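Local coordinates for protein alanine dehydrogenase (Archaeoglobus fulgidus, PDB 1OMO) that catalyses the NAD(+)-dependent oxidative deamination of L-alanine to pyruvate and the reverse reductive amination of pyruvate, working as a homodimer, at residues 13-18 and 105-110; 19-24 and 109-114; 26-31 and 291-296; 114-119 and 212-217. All blocks are in the same frame, centred on the assembly; numbering follows the deposited sequence.

Contact 1. Residues 13-18 and 105-110; sequences SLISMD and TSLRTG. With NAD (nicotinamide-adenine-dinucleotide), chain D.
L107 spreads its two methyls between I15 and M17. The side chains of M17 and L107 run past one another in opposite directions, and M17 CE closes to 3.3 Å of L107 CD2, with SD also against that methyl. The M17 chain bends at chi2 (56°), which places SD, and at chi3 (84°), which places CE; these bends bring the methyl end up to L107. The other methyl, L107 CD1, takes I15 CG2 at 3.8 Å, these two side chains meeting at a slant.

The far side of the same helix is polar and faces the cofactor. R108 NH1 donates to the carboxamide oxygen O7N of NAD at 2.9 Å; O7N lies near the guanidinium plane, at its edge, though the N-H...O angle is bent (131°). T105 CG2 covers one guanidinium face. T109 OG1 gives its proton to T105 O and stands 3.0 Å from NAD C4N.

Around this, R108 NE forms a salt bridge with D297, I15 leans on V300, V303 and V304 of helix 294-311, and S106 meets T135 and F139 of helix 135-147.

Contact 2. Residues 19-24 and 109-114; sequences EAMNAV and TGAAGG. With NAD (nicotinamide-adenine-dinucleotide), chain D.
Helices 19-24 and 109-114 cross at -69°, their axes 8.5 Å apart at closest approach, with the CA atoms of M21 and A111 4.7 Å apart. The pairing is a close helix-helix crossing in which alanine and glycine of helix 102-120 meet A20, M21 and V24, and it sets the N-terminal helix 17-32 against helix 102-120, whose other side borders the nicotinamide of NAD in this two-domain dehydrogenase with a Rossmann-fold NAD domain.

A111 supplies the centre. Its CB points at helix 17-32 and is met by three residues: M21 CG lies 3.7 Å from A111 CB, A20 CB 4.1 Å, and V24 CG2 4.0 Å. The two methyls of V24 divide the work, for CG1, anti to the backbone N (chi1 173°), reaches A112 CB instead. Such small groups let the backbones come this near, and every residue that touches is buried.

In M21 the turn at chi3 (84°) places CE at the backbone of G114, where no side chain stands in the way. Beyond the pair, M21 also packs on A143, R146 and V147 of helix 135-147, while A23 meets A299 and V24 meets Q296 of helix 294-311. At the end of the thioether, M21 CE lies 4.3 Å from G114 C.

Contact 3. Residues 26-31 and 291-296; sequences EAFRLY and TGLAIQ. With NAD (nicotinamide-adenine-dinucleotide), chain D.
I295 holds CG1 between its backbone N and carbonyl carbon (chi1 57°), and an extended chi2 of 166° sends CD1 on to helix 17-32. There CD1 sits 3.4 Å from A27 O and 3.5 Å from Y31 CB, and it also touches A27 CB; the I295 and Y31 side chains cross at about a right angle. The end of F28 comes up to L293, again with the side chains at about a right angle, and L293 CD1 meets the ring at its edge, in the ring plane, 3.3 Å from F28 CE1.

Residues 291-296 lead from strand 285-289 of the parallel Rossmann sheet into helix 294-311, and L293 is the N-cap of that helix. Q296, at N3, supplies the side-chain-to-N-cap-amide half of a capping box: its OE1 accepts the L293 N-H at 2.8 Å along a nearly straight bond (167°), while the L293 carbonyl receives Q296 N.

Just upstream, G292 CA lies 3.0 Å from O7N of NAD, and D239 OD1 accepts from both T291 N and G292 N.

Contact 4. Residues 114-119 and 212-217; sequences GIAAKY and HINAIG. With NAD (nicotinamide-adenine-dinucleotide), chain D.
A117 and H212 make the nearest approach: A117 CB lies 3.9 Å from H212 CD2, and H212 NE2 is as close to A117 CA. A116 CB points toward the strand and reaches N214 OD1 at 4.0 Å. Helix 114-119 thus offers small groups to two polar side chains, across axes 9.0 Å apart and running at 160°.

What fixes those side chains lies within the strand and beyond. H212 NE2 donates to N214 OD1 at 2.7 Å; the acceptor stays in the imidazole ring plane, although the donor stands 51° out of the amide plane of N214. ND1 is hydrogen-bonded to T286 OG1, so both ring nitrogens have partners. N214 ND2 in turn bonds G113 O, tying the strand to helix 102-120.

Past the strand end, G217, an experimentally identified NAD-binding residue, meets the ribose hydroxyl O3D through its carbonyl O, though the modelled 2.4 Å between O3D and G217 O is too short to be trusted in detail. A helix laid over a parallel sheet, with cofactor at the strands' C-terminal ends, is characteristic of the Rossmann fold.

In the fold
All four contacts are largely buried; contacts 2 and 4 touch through buried residues alone, whereas contacts 1 and 3 include partly exposed ones. Contacts 1 and 2 are neighbouring parts of one interface between helices 17-32 and 102-120, contact 1 including the loop before helix 17-32, joined where L107 CD1 packs on A20 CB. Contact 3 uses the later part of helix 17-32 against the start of helix 294-311. Contact 4 carries helix 102-120 onto the parallel sheet. Contacts 1 to 3 are mainly apolar across their segments; contact 4 sets alanines against an imidazole and an amide whose polar atoms pair with each other, with T286 and with G113 O. Each includes residues near NAD.

Contact 1. Residues 13-18 and 105-110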
# COMPACT_ATOMS: atom_id res chain seq x y z
N SER A 13 20.53 -8.01 13.01
CA SER A 13 20.98 -9.10 13.85
C SER A 13 19.91 -10.19 13.98
O SER A 13 20.05 -11.09 14.82
CB SER A 13 21.31 -8.58 15.26
OG SER A 13 20.13 -8.31 16.02
N LEU A 14 18.86 -10.12 13.17
CA LEU A 14 17.76 -11.09 13.27
C LEU A 14 17.54 -12.06 12.12
O LEU A 14 16.61 -12.86 12.18
CB LEU A 14 16.45 -10.33 13.56
CG LEU A 14 15.94 -10.18 15.00
CD1 LEU A 14 17.07 -10.31 15.97
CD2 LEU A 14 15.20 -8.85 15.18
N ILE A 15 18.36 -11.98 11.07
CA ILE A 15 18.24 -12.90 9.94
C ILE A 15 19.61 -13.18 9.40
O ILE A 15 20.49 -12.33 9.38
CB ILE A 15 17.49 -12.37 8.67
CG1 ILE A 15 15.99 -12.22 8.87
CG2 ILE A 15 17.52 -13.47 7.60
CD1 ILE A 15 15.24 -12.48 7.53
N SER A 16 19.73 -14.39 8.90
CA SER A 16 20.94 -14.93 8.30
C SER A 16 20.74 -14.89 6.79
O SER A 16 19.61 -14.96 6.33
CB SER A 16 21.07 -16.39 8.74
OG SER A 16 22.31 -16.89 8.34
N MET A 17 21.82 -14.82 6.01
CA MET A 17 21.67 -14.82 4.57
C MET A 17 21.08 -16.17 4.23
O MET A 17 20.27 -16.29 3.31
CB MET A 17 23.02 -14.66 3.86
CG MET A 17 22.96 -14.97 2.33
SD MET A 17 21.75 -13.97 1.45
CE MET A 17 22.61 -12.44 1.10
N ASP A 18 21.47 -17.20 4.97
CA ASP A 18 20.93 -18.53 4.73
C ASP A 18 19.44 -18.54 5.06
O ASP A 18 18.65 -19.08 4.30
CB ASP A 18 21.68 -19.57 5.56
CG ASP A 18 22.98 -20.01 4.90
OD1 ASP A 18 24.05 -19.87 5.52
OD2 ASP A 18 22.93 -20.50 3.75
N THR A 105 15.64 -5.49 2.39
CA THR A 105 15.32 -5.37 0.96
C THR A 105 16.60 -5.77 0.19
O THR A 105 16.54 -6.52 -0.79
CB THR A 105 14.88 -3.92 0.60
OG1 THR A 105 13.60 -3.65 1.18
CG2 THR A 105 14.83 -3.71 -0.90
N SER A 106 17.75 -5.31 0.67
CA SER A 106 19.04 -5.65 0.01
C SER A 106 19.33 -7.14 0.20
O SER A 106 19.71 -7.84 -0.74
CB SER A 106 20.20 -4.83 0.62
OG SER A 106 20.22 -3.53 0.07
N LEU A 107 19.10 -7.60 1.43
CA LEU A 107 19.33 -8.99 1.81
C LEU A 107 18.54 -9.95 0.94
O LEU A 107 19.12 -10.86 0.36
CB LEU A 107 18.95 -9.20 3.28
CG LEU A 107 19.75 -10.15 4.18
CD1 LEU A 107 18.80 -11.08 4.90
CD2 LEU A 107 20.78 -10.91 3.44
N ARG A 108 17.22 -9.75 0.84
CA ARG A 108 16.43 -10.68 0.07
C ARG A 108 16.63 -10.56 -1.44
O ARG A 108 16.24 -11.45 -2.19
CB ARG A 108 14.94 -10.58 0.45
CG ARG A 108 14.25 -9.23 0.24
CD ARG A 108 14.08 -8.80 -1.22
NE ARG A 108 12.96 -7.86 -1.38
CZ ARG A 108 12.81 -7.03 -2.42
NH1 ARG A 108 13.71 -7.01 -3.39
NH2 ARG A 108 11.71 -6.27 -2.53
N THR A 109 17.24 -9.48 -1.89
CA THR A 109 17.52 -9.33 -3.33
C THR A 109 18.77 -10.16 -3.51
O THR A 109 18.89 -10.93 -4.47
CB THR A 109 17.78 -7.85 -3.71
OG1 THR A 109 16.64 -7.06 -3.28
CG2 THR A 109 17.96 -7.71 -5.24
N GLY A 110 19.69 -10.05 -2.56
CA GLY A 110 20.87 -10.87 -2.65
C GLY A 110 20.47 -12.34 -2.65
O GLY A 110 20.91 -13.13 -3.50
PA NAD D . 24.60 1.77 -5.39
O1A NAD D . 24.48 3.16 -5.89
O2A NAD D . 25.30 1.52 -4.04
O5B NAD D . 25.25 0.64 -6.40
C5B NAD D . 25.32 0.84 -7.88
C4B NAD D . 26.82 0.81 -8.26
O4B NAD D . 26.79 0.97 -9.75
C3B NAD D . 27.73 2.05 -7.80
O3B NAD D . 28.93 1.59 -7.06
C2B NAD D . 28.08 2.82 -9.10
O2B NAD D . 29.24 3.57 -9.16
C1B NAD D . 27.94 1.68 -10.15
N9A NAD D . 27.59 2.13 -11.46
C8A NAD D . 26.72 3.11 -11.90
N7A NAD D . 26.66 3.21 -13.21
C5A NAD D . 27.49 2.31 -13.72
C6A NAD D . 27.82 1.95 -15.10
N6A NAD D . 27.30 2.58 -16.13
N1A NAD D . 28.73 0.91 -15.23
C2A NAD D . 29.29 0.26 -14.18
N3A NAD D . 29.00 0.57 -12.84
C4A NAD D . 28.08 1.59 -12.66
O3 NAD D . 23.22 0.85 -5.33
PN NAD D . 22.83 -0.72 -4.81
O1N NAD D . 24.12 -1.43 -4.52
O2N NAD D . 21.71 -0.62 -3.79
O5D NAD D . 22.22 -1.28 -6.27
C5D NAD D . 21.30 -0.17 -6.91
C4D NAD D . 20.56 -0.67 -8.11
O4D NAD D . 19.79 -1.92 -7.68
C3D NAD D . 19.46 0.30 -8.65
O3D NAD D . 19.18 0.07 -10.05
C2D NAD D . 18.29 -0.07 -7.74
O2D NAD D . 17.09 0.56 -8.04
C1D NAD D . 18.33 -1.67 -7.85
N1N NAD D . 17.76 -2.53 -6.75
C2N NAD D . 16.86 -3.56 -7.27
C3N NAD D . 16.46 -4.52 -6.27
C7N NAD D . 15.43 -5.67 -6.86
O7N NAD D . 14.67 -6.26 -6.04
N7N NAD D . 15.48 -5.95 -8.20
C4N NAD D . 16.85 -4.56 -4.91
C5N NAD D . 17.75 -3.48 -4.55
C6N NAD D . 18.20 -2.49 -5.44

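Contact 2. Residues 19-24 and 109-114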
# COMPACT_ATOMS: atom_id res chain seq x y z
N GLU A 19 19.05 -17.95 6.18
CA GLU A 19 17.63 -17.93 6.52
C GLU A 19 16.89 -17.19 5.39
O GLU A 19 15.86 -17.64 4.92
CB GLU A 19 17.40 -17.20 7.84
CG GLU A 19 17.80 -17.98 9.08
CD GLU A 19 17.61 -17.16 10.34
OE1 GLU A 19 18.14 -16.02 10.39
OE2 GLU A 19 16.93 -17.66 11.28
N ALA A 20 17.45 -16.07 4.96
CA ALA A 20 16.86 -15.26 3.90
C ALA A 20 16.72 -16.08 2.63
O ALA A 20 15.69 -16.01 1.95
CB ALA A 20 17.73 -14.00 3.63
N MET A 21 17.75 -16.87 2.32
CA MET A 21 17.72 -17.71 1.12
C MET A 21 16.65 -18.79 1.16
O MET A 21 15.99 -19.06 0.16
CB MET A 21 19.09 -18.36 0.85
CG MET A 21 20.07 -17.40 0.14
SD MET A 21 21.82 -17.87 0.07
CE MET A 21 21.76 -18.90 -1.34
N ASN A 22 16.47 -19.40 2.33
CA ASN A 22 15.46 -20.43 2.45
C ASN A 22 14.06 -19.86 2.31
O ASN A 22 13.21 -20.47 1.68
CB ASN A 22 15.57 -21.15 3.79
CG ASN A 22 16.68 -22.16 3.80
OD1 ASN A 22 17.18 -22.55 4.86
ND2 ASN A 22 17.09 -22.60 2.61
N ALA A 23 13.86 -18.69 2.92
CA ALA A 23 12.57 -18.00 2.90
C ALA A 23 12.20 -17.52 1.50
O ALA A 23 11.07 -17.69 1.07
CB ALA A 23 12.59 -16.81 3.88
N VAL A 24 13.17 -16.96 0.79
CA VAL A 24 12.90 -16.46 -0.54
C VAL A 24 12.62 -17.60 -1.51
O VAL A 24 11.75 -17.49 -2.38
CB VAL A 24 14.08 -15.57 -1.06
CG1 VAL A 24 13.89 -15.17 -2.53
CG2 VAL A 24 14.15 -14.31 -0.22
N THR A 109 17.24 -9.48 -1.89
CA THR A 109 17.52 -9.33 -3.33
C THR A 109 18.77 -10.16 -3.51
O THR A 109 18.89 -10.93 -4.47
CB THR A 109 17.78 -7.85 -3.71
OG1 THR A 109 16.64 -7.06 -3.28
CG2 THR A 109 17.96 -7.71 -5.24
N GLY A 110 19.69 -10.05 -2.56
CA GLY A 110 20.87 -10.87 -2.65
C GLY A 110 20.47 -12.34 -2.65
O GLY A 110 20.91 -13.13 -3.50
N ALA A 111 19.61 -12.73 -1.69
CA ALA A 111 19.18 -14.12 -1.59
C ALA A 111 18.57 -14.62 -2.91
O ALA A 111 18.89 -15.73 -3.37
CB ALA A 111 18.17 -14.28 -0.43
N ALA A 112 17.70 -13.82 -3.54
CA ALA A 112 17.11 -14.25 -4.80
C ALA A 112 18.18 -14.49 -5.86
O ALA A 112 18.12 -15.47 -6.58
CB ALA A 112 16.09 -13.23 -5.29
N GLY A 113 19.17 -13.60 -5.91
CA GLY A 113 20.22 -13.73 -6.89
C GLY A 113 20.88 -15.08 -6.72
O GLY A 113 21.09 -15.78 -7.69
N GLY A 114 21.16 -15.43 -5.47
CA GLY A 114 21.78 -16.70 -5.14
C GLY A 114 20.91 -17.91 -5.48
O GLY A 114 21.43 -18.92 -5.97
PA NAD D . 24.60 1.77 -5.39
O1A NAD D . 24.48 3.16 -5.89
O2A NAD D . 25.30 1.52 -4.04
O5B NAD D . 25.25 0.64 -6.40
C5B NAD D . 25.32 0.84 -7.88
C4B NAD D . 26.82 0.81 -8.26
O4B NAD D . 26.79 0.97 -9.75
C3B NAD D . 27.73 2.05 -7.80
O3B NAD D . 28.93 1.59 -7.06
C2B NAD D . 28.08 2.82 -9.10
O2B NAD D . 29.24 3.57 -9.16
C1B NAD D . 27.94 1.68 -10.15
N9A NAD D . 27.59 2.13 -11.46
C8A NAD D . 26.72 3.11 -11.90
N7A NAD D . 26.66 3.21 -13.21
C5A NAD D . 27.49 2.31 -13.72
C6A NAD D . 27.82 1.95 -15.10
N6A NAD D . 27.30 2.58 -16.13
N1A NAD D . 28.73 0.91 -15.23
C2A NAD D . 29.29 0.26 -14.18
N3A NAD D . 29.00 0.57 -12.84
C4A NAD D . 28.08 1.59 -12.66
O3 NAD D . 23.22 0.85 -5.33
PN NAD D . 22.83 -0.72 -4.81
O1N NAD D . 24.12 -1.43 -4.52
O2N NAD D . 21.71 -0.62 -3.79
O5D NAD D . 22.22 -1.28 -6.27
C5D NAD D . 21.30 -0.17 -6.91
C4D NAD D . 20.56 -0.67 -8.11
O4D NAD D . 19.79 -1.92 -7.68
C3D NAD D . 19.46 0.30 -8.65
O3D NAD D . 19.18 0.07 -10.05
C2D NAD D . 18.29 -0.07 -7.74
O2D NAD D . 17.09 0.56 -8.04
C1D NAD D . 18.33 -1.67 -7.85
N1N NAD D . 17.76 -2.53 -6.75
C2N NAD D . 16.86 -3.56 -7.27
C3N NAD D . 16.46 -4.52 -6.27
C7N NAD D . 15.43 -5.67 -6.86
O7N NAD D . 14.67 -6.26 -6.04
N7N NAD D . 15.48 -5.95 -8.20
C4N NAD D . 16.85 -4.56 -4.91
C5N NAD D . 17.75 -3.48 -4.55
C6N NAD D . 18.20 -2.49 -5.44

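Contact 3. Residues 26-31 and 291-296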
# COMPACT_ATOMS: atom_id res chain seq x y z
N GLU A 26 11.26 -20.59 -0.74
CA GLU A 26 9.91 -21.12 -0.44
C GLU A 26 8.85 -20.12 -0.93
O GLU A 26 7.81 -20.50 -1.45
CB GLU A 26 9.80 -21.42 1.06
CG GLU A 26 8.48 -21.97 1.53
CD GLU A 26 8.08 -23.31 0.90
OE1 GLU A 26 7.04 -23.86 1.32
OE2 GLU A 26 8.78 -23.83 -0.01
N ALA A 27 9.12 -18.83 -0.77
CA ALA A 27 8.19 -17.80 -1.23
C ALA A 27 7.97 -17.97 -2.72
O ALA A 27 6.85 -17.95 -3.18
CB ALA A 27 8.76 -16.40 -0.97
N PHE A 28 9.04 -18.13 -3.49
CA PHE A 28 8.84 -18.31 -4.93
C PHE A 28 8.04 -19.58 -5.20
O PHE A 28 7.12 -19.58 -6.01
CB PHE A 28 10.17 -18.44 -5.69
CG PHE A 28 10.87 -17.15 -5.92
CD1 PHE A 28 10.16 -16.02 -6.35
CD2 PHE A 28 12.22 -17.03 -5.68
CE1 PHE A 28 10.81 -14.81 -6.54
CE2 PHE A 28 12.87 -15.82 -5.86
CZ PHE A 28 12.16 -14.71 -6.29
N ARG A 29 8.41 -20.66 -4.52
CA ARG A 29 7.72 -21.93 -4.69
C ARG A 29 6.21 -21.74 -4.40
O ARG A 29 5.36 -22.04 -5.26
CB ARG A 29 8.35 -22.96 -3.76
CG ARG A 29 7.81 -24.36 -3.91
CD ARG A 29 8.33 -25.29 -2.80
NE ARG A 29 7.33 -26.32 -2.55
CZ ARG A 29 6.36 -26.24 -1.64
NH1 ARG A 29 6.25 -25.17 -0.85
NH2 ARG A 29 5.45 -27.22 -1.56
N LEU A 30 5.87 -21.21 -3.22
CA LEU A 30 4.46 -20.98 -2.87
C LEU A 30 3.69 -20.10 -3.87
O LEU A 30 2.58 -20.43 -4.27
CB LEU A 30 4.33 -20.39 -1.47
CG LEU A 30 4.80 -21.30 -0.33
CD1 LEU A 30 4.89 -20.52 0.95
CD2 LEU A 30 3.82 -22.47 -0.19
N TYR A 31 4.27 -18.99 -4.31
CA TYR A 31 3.55 -18.12 -5.23
C TYR A 31 3.27 -18.83 -6.54
O TYR A 31 2.21 -18.67 -7.12
CB TYR A 31 4.29 -16.80 -5.49
CG TYR A 31 3.44 -15.79 -6.24
CD1 TYR A 31 2.08 -15.67 -5.96
CD2 TYR A 31 3.98 -14.94 -7.19
CE1 TYR A 31 1.28 -14.73 -6.60
CE2 TYR A 31 3.18 -13.96 -7.84
CZ TYR A 31 1.83 -13.86 -7.53
OH TYR A 31 1.02 -12.89 -8.09
N THR A 291 13.17 -8.13 -10.13
CA THR A 291 12.54 -6.84 -9.87
C THR A 291 12.24 -6.59 -8.40
O THR A 291 12.02 -5.44 -8.03
CB THR A 291 11.20 -6.66 -10.66
OG1 THR A 291 10.22 -7.62 -10.23
CG2 THR A 291 11.42 -6.82 -12.17
N GLY A 292 12.23 -7.63 -7.57
CA GLY A 292 11.90 -7.48 -6.14
C GLY A 292 10.39 -7.67 -5.92
O GLY A 292 9.58 -6.87 -6.40
N LEU A 293 10.01 -8.73 -5.21
CA LEU A 293 8.58 -8.99 -5.02
C LEU A 293 8.12 -8.88 -3.57
O LEU A 293 8.86 -9.23 -2.65
CB LEU A 293 8.26 -10.39 -5.54
CG LEU A 293 9.01 -10.94 -6.77
CD1 LEU A 293 8.58 -12.41 -6.98
CD2 LEU A 293 8.72 -10.13 -7.99
N ALA A 294 6.89 -8.41 -3.35
CA ALA A 294 6.40 -8.29 -1.98
C ALA A 294 6.45 -9.64 -1.24
O ALA A 294 6.71 -9.69 -0.04
CB ALA A 294 4.97 -7.69 -1.94
N ILE A 295 6.24 -10.75 -1.93
CA ILE A 295 6.30 -12.02 -1.21
C ILE A 295 7.67 -12.25 -0.58
O ILE A 295 7.75 -12.88 0.47
CB ILE A 295 5.87 -13.24 -2.09
CG1 ILE A 295 6.75 -13.35 -3.34
CG2 ILE A 295 4.42 -13.12 -2.46
CD1 ILE A 295 6.64 -14.67 -4.09
N GLN A 296 8.73 -11.69 -1.16
CA GLN A 296 10.08 -11.83 -0.58
C GLN A 296 10.21 -10.99 0.70
O GLN A 296 10.83 -11.42 1.69
CB GLN A 296 11.20 -11.43 -1.60
CG GLN A 296 11.20 -12.27 -2.89
CD GLN A 296 12.11 -11.73 -4.04
OE1 GLN A 296 12.03 -10.57 -4.44
NE2 GLN A 296 12.95 -12.60 -4.59
PA NAD D . 24.60 1.77 -5.39
O1A NAD D . 24.48 3.16 -5.89
O2A NAD D . 25.30 1.52 -4.04
O5B NAD D . 25.25 0.64 -6.40
C5B NAD D . 25.32 0.84 -7.88
C4B NAD D . 26.82 0.81 -8.26
O4B NAD D . 26.79 0.97 -9.75
C3B NAD D . 27.73 2.05 -7.80
O3B NAD D . 28.93 1.59 -7.06
C2B NAD D . 28.08 2.82 -9.10
O2B NAD D . 29.24 3.57 -9.16
C1B NAD D . 27.94 1.68 -10.15
N9A NAD D . 27.59 2.13 -11.46
C8A NAD D . 26.72 3.11 -11.90
N7A NAD D . 26.66 3.21 -13.21
C5A NAD D . 27.49 2.31 -13.72
C6A NAD D . 27.82 1.95 -15.10
N6A NAD D . 27.30 2.58 -16.13
N1A NAD D . 28.73 0.91 -15.23
C2A NAD D . 29.29 0.26 -14.18
N3A NAD D . 29.00 0.57 -12.84
C4A NAD D . 28.08 1.59 -12.66
O3 NAD D . 23.22 0.85 -5.33
PN NAD D . 22.83 -0.72 -4.81
O1N NAD D . 24.12 -1.43 -4.52
O2N NAD D . 21.71 -0.62 -3.79
O5D NAD D . 22.22 -1.28 -6.27
C5D NAD D . 21.30 -0.17 -6.91
C4D NAD D . 20.56 -0.67 -8.11
O4D NAD D . 19.79 -1.92 -7.68
C3D NAD D . 19.46 0.30 -8.65
O3D NAD D . 19.18 0.07 -10.05
C2D NAD D . 18.29 -0.07 -7.74
O2D NAD D . 17.09 0.56 -8.04
C1D NAD D . 18.33 -1.67 -7.85
N1N NAD D . 17.76 -2.53 -6.75
C2N NAD D . 16.86 -3.56 -7.27
C3N NAD D . 16.46 -4.52 -6.27
C7N NAD D . 15.43 -5.67 -6.86
O7N NAD D . 14.67 -6.26 -6.04
N7N NAD D . 15.48 -5.95 -8.20
C4N NAD D . 16.85 -4.56 -4.91
C5N NAD D . 17.75 -3.48 -4.55
C6N NAD D . 18.20 -2.49 -5.44

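Contact 4. Residues 114-119 and 212-217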
# COMPACT_ATOMS: atom_id res chain seq x y z
N GLY A 114 21.16 -15.43 -5.47
CA GLY A 114 21.78 -16.70 -5.14
C GLY A 114 20.91 -17.91 -5.48
O GLY A 114 21.43 -18.92 -5.97
N ILE A 115 19.61 -17.82 -5.20
CA ILE A 115 18.68 -18.91 -5.50
C ILE A 115 18.52 -19.04 -7.02
O ILE A 115 18.54 -20.16 -7.56
CB ILE A 115 17.30 -18.66 -4.81
CG1 ILE A 115 17.44 -18.85 -3.30
CG2 ILE A 115 16.24 -19.64 -5.30
CD1 ILE A 115 17.85 -20.23 -2.90
N ALA A 116 18.40 -17.92 -7.73
CA ALA A 116 18.26 -18.04 -9.18
C ALA A 116 19.52 -18.70 -9.83
O ALA A 116 19.39 -19.56 -10.70
CB ALA A 116 17.97 -16.68 -9.82
N ALA A 117 20.71 -18.31 -9.40
CA ALA A 117 21.90 -18.90 -9.99
C ALA A 117 21.95 -20.40 -9.62
O ALA A 117 22.29 -21.22 -10.46
CB ALA A 117 23.16 -18.16 -9.50
N LYS A 118 21.55 -20.75 -8.40
CA LYS A 118 21.53 -22.15 -8.00
C LYS A 118 20.72 -23.02 -8.97
O LYS A 118 21.11 -24.14 -9.29
CB LYS A 118 20.93 -22.33 -6.60
CG LYS A 118 20.68 -23.83 -6.30
CD LYS A 118 20.39 -24.16 -4.82
CE LYS A 118 18.90 -24.08 -4.51
NZ LYS A 118 18.59 -24.48 -3.10
N TYR A 119 19.60 -22.48 -9.45
CA TYR A 119 18.72 -23.21 -10.35
C TYR A 119 19.03 -23.04 -11.82
O TYR A 119 18.71 -23.90 -12.63
CB TYR A 119 17.27 -22.78 -10.14
CG TYR A 119 16.62 -23.40 -8.92
CD1 TYR A 119 16.00 -24.64 -9.00
CD2 TYR A 119 16.67 -22.77 -7.68
CE1 TYR A 119 15.44 -25.25 -7.87
CE2 TYR A 119 16.12 -23.36 -6.55
CZ TYR A 119 15.50 -24.61 -6.65
OH TYR A 119 14.95 -25.23 -5.55
N HIS A 212 25.42 -17.46 -17.06
CA HIS A 212 24.17 -17.20 -16.39
C HIS A 212 24.26 -15.75 -15.90
O HIS A 212 25.18 -15.41 -15.19
CB HIS A 212 23.94 -18.06 -15.17
CG HIS A 212 22.83 -17.53 -14.34
ND1 HIS A 212 21.53 -17.45 -14.80
CD2 HIS A 212 22.85 -16.84 -13.17
CE1 HIS A 212 20.81 -16.74 -13.97
NE2 HIS A 212 21.59 -16.35 -12.97
N ILE A 213 23.29 -14.92 -16.27
CA ILE A 213 23.31 -13.53 -15.86
C ILE A 213 22.24 -13.19 -14.82
O ILE A 213 21.04 -13.41 -15.03
CB ILE A 213 23.09 -12.59 -17.07
CG1 ILE A 213 24.08 -12.90 -18.18
CG2 ILE A 213 23.28 -11.11 -16.64
CD1 ILE A 213 23.79 -12.10 -19.44
N ASN A 214 22.68 -12.68 -13.69
CA ASN A 214 21.72 -12.23 -12.71
C ASN A 214 21.58 -10.76 -13.08
O ASN A 214 22.51 -9.98 -12.85
CB ASN A 214 22.28 -12.37 -11.29
CG ASN A 214 21.83 -13.64 -10.61
OD1 ASN A 214 21.05 -14.42 -11.14
ND2 ASN A 214 22.34 -13.86 -9.42
N ALA A 215 20.48 -10.40 -13.74
CA ALA A 215 20.27 -8.99 -14.14
C ALA A 215 19.45 -8.35 -13.02
O ALA A 215 18.22 -8.50 -12.98
CB ALA A 215 19.51 -8.94 -15.46
N ILE A 216 20.15 -7.64 -12.11
CA ILE A 216 19.53 -7.04 -10.92
C ILE A 216 19.24 -5.53 -10.92
O ILE A 216 18.27 -5.07 -10.31
CB ILE A 216 20.42 -7.29 -9.60
CG1 ILE A 216 20.93 -8.73 -9.52
CG2 ILE A 216 19.56 -7.06 -8.32
CD1 ILE A 216 19.81 -9.75 -9.35
N GLY A 217 20.10 -4.75 -11.57
CA GLY A 217 19.97 -3.31 -11.55
C GLY A 217 18.69 -2.66 -12.01
O GLY A 217 18.21 -1.72 -11.35
PA NAD D . 24.60 1.77 -5.39
O1A NAD D . 24.48 3.16 -5.89
O2A NAD D . 25.30 1.52 -4.04
O5B NAD D . 25.25 0.64 -6.40
C5B NAD D . 25.32 0.84 -7.88
C4B NAD D . 26.82 0.81 -8.26
O4B NAD D . 26.79 0.97 -9.75
C3B NAD D . 27.73 2.05 -7.80
O3B NAD D . 28.93 1.59 -7.06
C2B NAD D . 28.08 2.82 -9.10
O2B NAD D . 29.24 3.57 -9.16
C1B NAD D . 27.94 1.68 -10.15
N9A NAD D . 27.59 2.13 -11.46
C8A NAD D . 26.72 3.11 -11.90
N7A NAD D . 26.66 3.21 -13.21
C5A NAD D . 27.49 2.31 -13.72
C6A NAD D . 27.82 1.95 -15.10
N6A NAD D . 27.30 2.58 -16.13
N1A NAD D . 28.73 0.91 -15.23
C2A NAD D . 29.29 0.26 -14.18
N3A NAD D . 29.00 0.57 -12.84
C4A NAD D . 28.08 1.59 -12.66
O3 NAD D . 23.22 0.85 -5.33
PN NAD D . 22.83 -0.72 -4.81
O1N NAD D . 24.12 -1.43 -4.52
O2N NAD D . 21.71 -0.62 -3.79
O5D NAD D . 22.22 -1.28 -6.27
C5D NAD D . 21.30 -0.17 -6.91
C4D NAD D . 20.56 -0.67 -8.11
O4D NAD D . 19.79 -1.92 -7.68
C3D NAD D . 19.46 0.30 -8.65
O3D NAD D . 19.18 0.07 -10.05
C2D NAD D . 18.29 -0.07 -7.74
O2D NAD D . 17.09 0.56 -8.04
C1D NAD D . 18.33 -1.67 -7.85
N1N NAD D . 17.76 -2.53 -6.75
C2N NAD D . 16.86 -3.56 -7.27
C3N NAD D . 16.46 -4.52 -6.27
C7N NAD D . 15.43 -5.67 -6.86
O7N NAD D . 14.67 -6.26 -6.04
N7N NAD D . 15.48 -5.95 -8.20
C4N NAD D . 16.85 -4.56 -4.91
C5N NAD D . 17.75 -3.48 -4.55
C6N NAD D . 18.20 -2.49 -5.44